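Local coordinates for tryptophanyl-tRNA synthetase (Cryptosporidium parvum Iowa II, PDB 3HV0), which probably joins L-tryptophan to its cognate tRNA at the expense of ATP, as a cytoplasmic class I aminoacyl-tRNA synthetase, here without its N-terminal part, at residues Gln45-Phe56 with Val94-Thr105. Numbering follows the deposited sequence.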
# COMPACT_ATOMS: atom_id res chain seq x y z
N GLN A 45 -31.29 15.16 -22.33
CA GLN A 45 -30.48 16.36 -22.32
C GLN A 45 -29.68 16.42 -23.60
O GLN A 45 -29.25 15.41 -24.13
CB GLN A 45 -29.62 16.42 -21.07
CG GLN A 45 -30.33 16.99 -19.83
CD GLN A 45 -29.45 16.92 -18.57
OE1 GLN A 45 -28.22 17.08 -18.63
NE2 GLN A 45 -30.08 16.67 -17.43
N LYS A 46 -29.56 17.64 -24.13
CA LYS A 46 -28.70 17.93 -25.27
C LYS A 46 -27.25 17.71 -24.82
O LYS A 46 -26.95 17.79 -23.63
CB LYS A 46 -28.96 19.36 -25.79
CG LYS A 46 -27.72 20.21 -26.08
CD LYS A 46 -28.09 21.60 -26.58
CE LYS A 46 -28.44 21.59 -28.07
NZ LYS A 46 -27.24 21.37 -28.94
N ALA A 47 -26.37 17.39 -25.76
CA ALA A 47 -25.03 16.90 -25.42
C ALA A 47 -24.15 18.03 -24.97
O ALA A 47 -24.20 19.14 -25.51
CB ALA A 47 -24.39 16.18 -26.61
N HIS A 48 -23.32 17.75 -23.98
CA HIS A 48 -22.34 18.71 -23.54
C HIS A 48 -21.44 19.05 -24.70
O HIS A 48 -21.08 18.17 -25.49
CB HIS A 48 -21.53 18.15 -22.40
CG HIS A 48 -20.78 19.19 -21.63
ND1 HIS A 48 -19.51 19.60 -21.96
CD2 HIS A 48 -21.13 19.89 -20.53
CE1 HIS A 48 -19.10 20.50 -21.09
NE2 HIS A 48 -20.06 20.70 -20.21
N HIS A 49 -21.07 20.32 -24.82
CA HIS A 49 -20.25 20.76 -25.94
C HIS A 49 -18.84 20.14 -26.01
O HIS A 49 -18.27 20.08 -27.10
CB HIS A 49 -20.20 22.31 -26.03
CG HIS A 49 -19.61 22.97 -24.82
ND1 HIS A 49 -20.35 23.25 -23.69
CD2 HIS A 49 -18.36 23.42 -24.57
CE1 HIS A 49 -19.58 23.84 -22.80
NE2 HIS A 49 -18.37 23.96 -23.31
N PHE A 50 -18.27 19.61 -24.92
CA PHE A 50 -16.98 18.90 -25.07
C PHE A 50 -17.08 17.71 -26.04
O PHE A 50 -16.05 17.17 -26.48
CB PHE A 50 -16.40 18.41 -23.73
CG PHE A 50 -16.05 19.52 -22.77
CD1 PHE A 50 -15.82 20.82 -23.21
CD2 PHE A 50 -15.95 19.26 -21.42
CE1 PHE A 50 -15.52 21.81 -22.31
CE2 PHE A 50 -15.64 20.26 -20.54
CZ PHE A 50 -15.43 21.53 -20.98
N PHE A 51 -18.29 17.28 -26.34
CA PHE A 51 -18.48 16.24 -27.31
C PHE A 51 -18.36 16.84 -28.70
O PHE A 51 -17.47 16.46 -29.46
CB PHE A 51 -19.86 15.61 -27.15
CG PHE A 51 -19.96 14.58 -26.04
CD1 PHE A 51 -19.29 13.37 -26.13
CD2 PHE A 51 -20.80 14.79 -24.95
CE1 PHE A 51 -19.44 12.42 -25.16
CE2 PHE A 51 -20.95 13.84 -23.98
CZ PHE A 51 -20.27 12.65 -24.09
N ARG A 52 -19.23 17.81 -29.00
CA ARG A 52 -19.26 18.50 -30.30
C ARG A 52 -17.89 19.02 -30.73
O ARG A 52 -17.53 18.92 -31.90
CB ARG A 52 -20.25 19.67 -30.29
CG ARG A 52 -21.62 19.36 -29.67
CD ARG A 52 -22.71 20.35 -30.10
NE ARG A 52 -22.42 21.73 -29.70
CZ ARG A 52 -22.71 22.28 -28.51
NH1 ARG A 52 -23.31 21.59 -27.54
NH2 ARG A 52 -22.40 23.56 -28.29
N ARG A 53 -17.13 19.58 -29.80
CA ARG A 53 -15.87 20.23 -30.13
C ARG A 53 -14.69 19.23 -30.12
O ARG A 53 -13.55 19.63 -30.33
CB ARG A 53 -15.57 21.37 -29.13
CG ARG A 53 -16.74 22.30 -28.79
CD ARG A 53 -16.88 23.42 -29.76
NE ARG A 53 -18.08 24.24 -29.53
CZ ARG A 53 -18.18 25.23 -28.63
NH1 ARG A 53 -17.15 25.54 -27.82
NH2 ARG A 53 -19.32 25.91 -28.54
N ASN A 54 -14.98 17.96 -29.87
CA ASN A 54 -13.96 16.88 -29.77
C ASN A 54 -12.87 17.16 -28.73
O ASN A 54 -11.68 16.92 -28.95
CB ASN A 54 -13.33 16.56 -31.15
CG ASN A 54 -14.38 16.25 -32.22
OD1 ASN A 54 -15.24 15.40 -32.03
ND2 ASN A 54 -14.31 16.95 -33.33
N ILE A 55 -13.30 17.67 -27.58
CA ILE A 55 -12.43 17.90 -26.44
C ILE A 55 -12.34 16.59 -25.67
O ILE A 55 -11.27 16.20 -25.23
CB ILE A 55 -12.99 19.00 -25.48
CG1 ILE A 55 -13.19 20.33 -26.20
CG2 ILE A 55 -12.06 19.18 -24.27
CD1 ILE A 55 -11.94 21.12 -26.44
N PHE A 56 -13.49 15.96 -25.46
CA PHE A 56 -13.56 14.54 -25.16
C PHE A 56 -13.79 13.86 -26.49
O PHE A 56 -14.91 13.91 -27.03
CB PHE A 56 -14.67 14.21 -24.16
CG PHE A 56 -14.26 14.37 -22.73
CD1 PHE A 56 -14.38 15.60 -22.09
CD2 PHE A 56 -13.69 13.32 -22.03
CE1 PHE A 56 -13.97 15.75 -20.76
CE2 PHE A 56 -13.29 13.46 -20.72
CZ PHE A 56 -13.43 14.67 -20.08
N VAL A 94 -11.37 20.77 -16.79
CA VAL A 94 -11.95 20.16 -17.98
C VAL A 94 -12.55 18.77 -17.67
O VAL A 94 -13.73 18.53 -17.94
CB VAL A 94 -10.95 20.15 -19.17
CG1 VAL A 94 -11.39 19.16 -20.28
CG2 VAL A 94 -10.79 21.58 -19.72
N PRO A 95 -11.78 17.88 -17.05
CA PRO A 95 -12.45 16.62 -16.72
C PRO A 95 -13.52 16.73 -15.63
O PRO A 95 -14.51 16.03 -15.69
CB PRO A 95 -11.29 15.72 -16.26
CG PRO A 95 -10.08 16.34 -16.81
CD PRO A 95 -10.34 17.81 -16.77
N PHE A 96 -13.32 17.62 -14.66
CA PHE A 96 -14.27 17.78 -13.55
C PHE A 96 -15.61 18.40 -13.99
O PHE A 96 -16.68 17.88 -13.62
CB PHE A 96 -13.64 18.57 -12.39
CG PHE A 96 -12.72 17.73 -11.55
CD1 PHE A 96 -13.22 16.83 -10.64
CD2 PHE A 96 -11.35 17.79 -11.72
CE1 PHE A 96 -12.38 16.03 -9.90
CE2 PHE A 96 -10.51 17.01 -10.98
CZ PHE A 96 -11.02 16.12 -10.07
N LEU A 97 -15.56 19.47 -14.78
CA LEU A 97 -16.76 20.06 -15.35
C LEU A 97 -17.53 19.05 -16.22
O LEU A 97 -18.76 19.00 -16.21
CB LEU A 97 -16.44 21.32 -16.17
CG LEU A 97 -15.99 22.60 -15.43
CD1 LEU A 97 -15.93 23.78 -16.42
CD2 LEU A 97 -16.86 22.96 -14.24
N PHE A 98 -16.80 18.22 -16.95
CA PHE A 98 -17.42 17.19 -17.79
C PHE A 98 -18.12 16.08 -16.98
O PHE A 98 -19.24 15.67 -17.29
CB PHE A 98 -16.39 16.58 -18.71
CG PHE A 98 -16.98 15.70 -19.75
CD1 PHE A 98 -17.74 16.24 -20.77
CD2 PHE A 98 -16.78 14.33 -19.70
CE1 PHE A 98 -18.30 15.44 -21.74
CE2 PHE A 98 -17.31 13.51 -20.66
CZ PHE A 98 -18.08 14.06 -21.70
N THR A 99 -17.45 15.62 -15.92
CA THR A 99 -18.03 14.66 -15.00
C THR A 99 -19.30 15.14 -14.29
O THR A 99 -20.21 14.36 -14.02
CB THR A 99 -17.03 14.33 -13.92
OG1 THR A 99 -15.80 13.88 -14.52
CG2 THR A 99 -17.63 13.26 -12.98
N LYS A 100 -19.35 16.42 -13.92
CA LYS A 100 -20.54 16.99 -13.30
C LYS A 100 -21.69 16.85 -14.30
O LYS A 100 -22.78 16.42 -13.95
CB LYS A 100 -20.32 18.47 -12.93
CG LYS A 100 -21.30 19.05 -11.92
CD LYS A 100 -22.34 19.93 -12.60
CE LYS A 100 -23.42 20.47 -11.61
NZ LYS A 100 -24.12 19.38 -10.86
N TYR A 101 -21.42 17.20 -15.55
CA TYR A 101 -22.41 17.08 -16.60
C TYR A 101 -22.88 15.62 -16.72
O TYR A 101 -24.08 15.34 -16.85
CB TYR A 101 -21.87 17.59 -17.95
CG TYR A 101 -22.59 16.98 -19.11
CD1 TYR A 101 -23.84 17.44 -19.50
CD2 TYR A 101 -22.03 15.90 -19.80
CE1 TYR A 101 -24.52 16.86 -20.56
CE2 TYR A 101 -22.71 15.31 -20.86
CZ TYR A 101 -23.96 15.80 -21.23
OH TYR A 101 -24.61 15.23 -22.30
N LEU A 102 -21.92 14.69 -16.66
CA LEU A 102 -22.27 13.28 -16.73
C LEU A 102 -23.07 12.83 -15.50
O LEU A 102 -23.93 11.96 -15.59
CB LEU A 102 -21.03 12.42 -16.87
CG LEU A 102 -20.23 12.51 -18.17
CD1 LEU A 102 -18.88 11.82 -17.96
CD2 LEU A 102 -20.99 11.93 -19.34
N GLN A 103 -22.78 13.42 -14.35
CA GLN A 103 -23.48 13.09 -13.13
C GLN A 103 -24.89 13.65 -13.19
O GLN A 103 -25.82 13.01 -12.75
CB GLN A 103 -22.75 13.63 -11.89
CG GLN A 103 -23.33 13.12 -10.56
CD GLN A 103 -22.67 13.76 -9.35
OE1 GLN A 103 -22.59 14.98 -9.23
NE2 GLN A 103 -22.21 12.93 -8.42
N ASP A 104 -25.05 14.84 -13.75
CA ASP A 104 -26.36 15.46 -13.87
C ASP A 104 -27.20 14.73 -14.91
O ASP A 104 -28.42 14.68 -14.79
CB ASP A 104 -26.21 16.92 -14.31
CG ASP A 104 -25.46 17.77 -13.32
OD1 ASP A 104 -25.26 17.35 -12.16
OD2 ASP A 104 -25.06 18.88 -13.72
N THR A 105 -26.54 14.21 -15.94
CA THR A 105 -27.24 13.63 -17.08
C THR A 105 -27.66 12.21 -16.77
O THR A 105 -28.80 11.85 -17.03
CB THR A 105 -26.37 13.65 -18.34
OG1 THR A 105 -26.16 15.01 -18.75
CG2 THR A 105 -27.04 12.90 -19.47
O HOH W 1 -26.98 15.28 -22.87
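F98 and Y101, one turn apart on helix 93-106, form an aromatic cluster with H48, F51 and F56 in a largely hydrophobic contact between that helix and the loop and short helix leading into strand 56-60. F98 is the hub: flat and apolar, it can be used on face and rim at once. F56 lies over one face in an offset stack, centroids 3.8 Å apart and planes 17° from parallel. The far edge of F98 points into the face of F51, planes at 67°, in an edge-to-face pair with CZ to CZ at 3.5 Å. A chi1 of -170° sets CG of F98 away from its own N, which lets F56 cover a face of the ring while the CZ end meets F51; I252 of strand 250-254 also touches all three.

Y101 offers a face to H48, whose CB sits 3.3 Å above the ring centroid, almost on the normal, in a CH-pi contact. Its phenol OH reaches the loop backbone, accepting a weak bond from H48 N at 3.3 Å. Histidine suits position 48 through its imidazole: ND1 accepts from F50 N at 3.2 Å, a nearly straight N-cap bond, while CD2 packs against CB and CG of Y101, the two rings lying oblique to each other. At the far end, Q45 OE1 and T105 OG1 lie 2.9 Å apart. The short helix closes at N54 in a Schellman motif.

Helix 93-106 links the parallel strands 76-81 and 110-114, a right-handed beta-alpha-beta crossover of the class I Rossmann-fold catalytic domain, with P95 near the bound tryptophan.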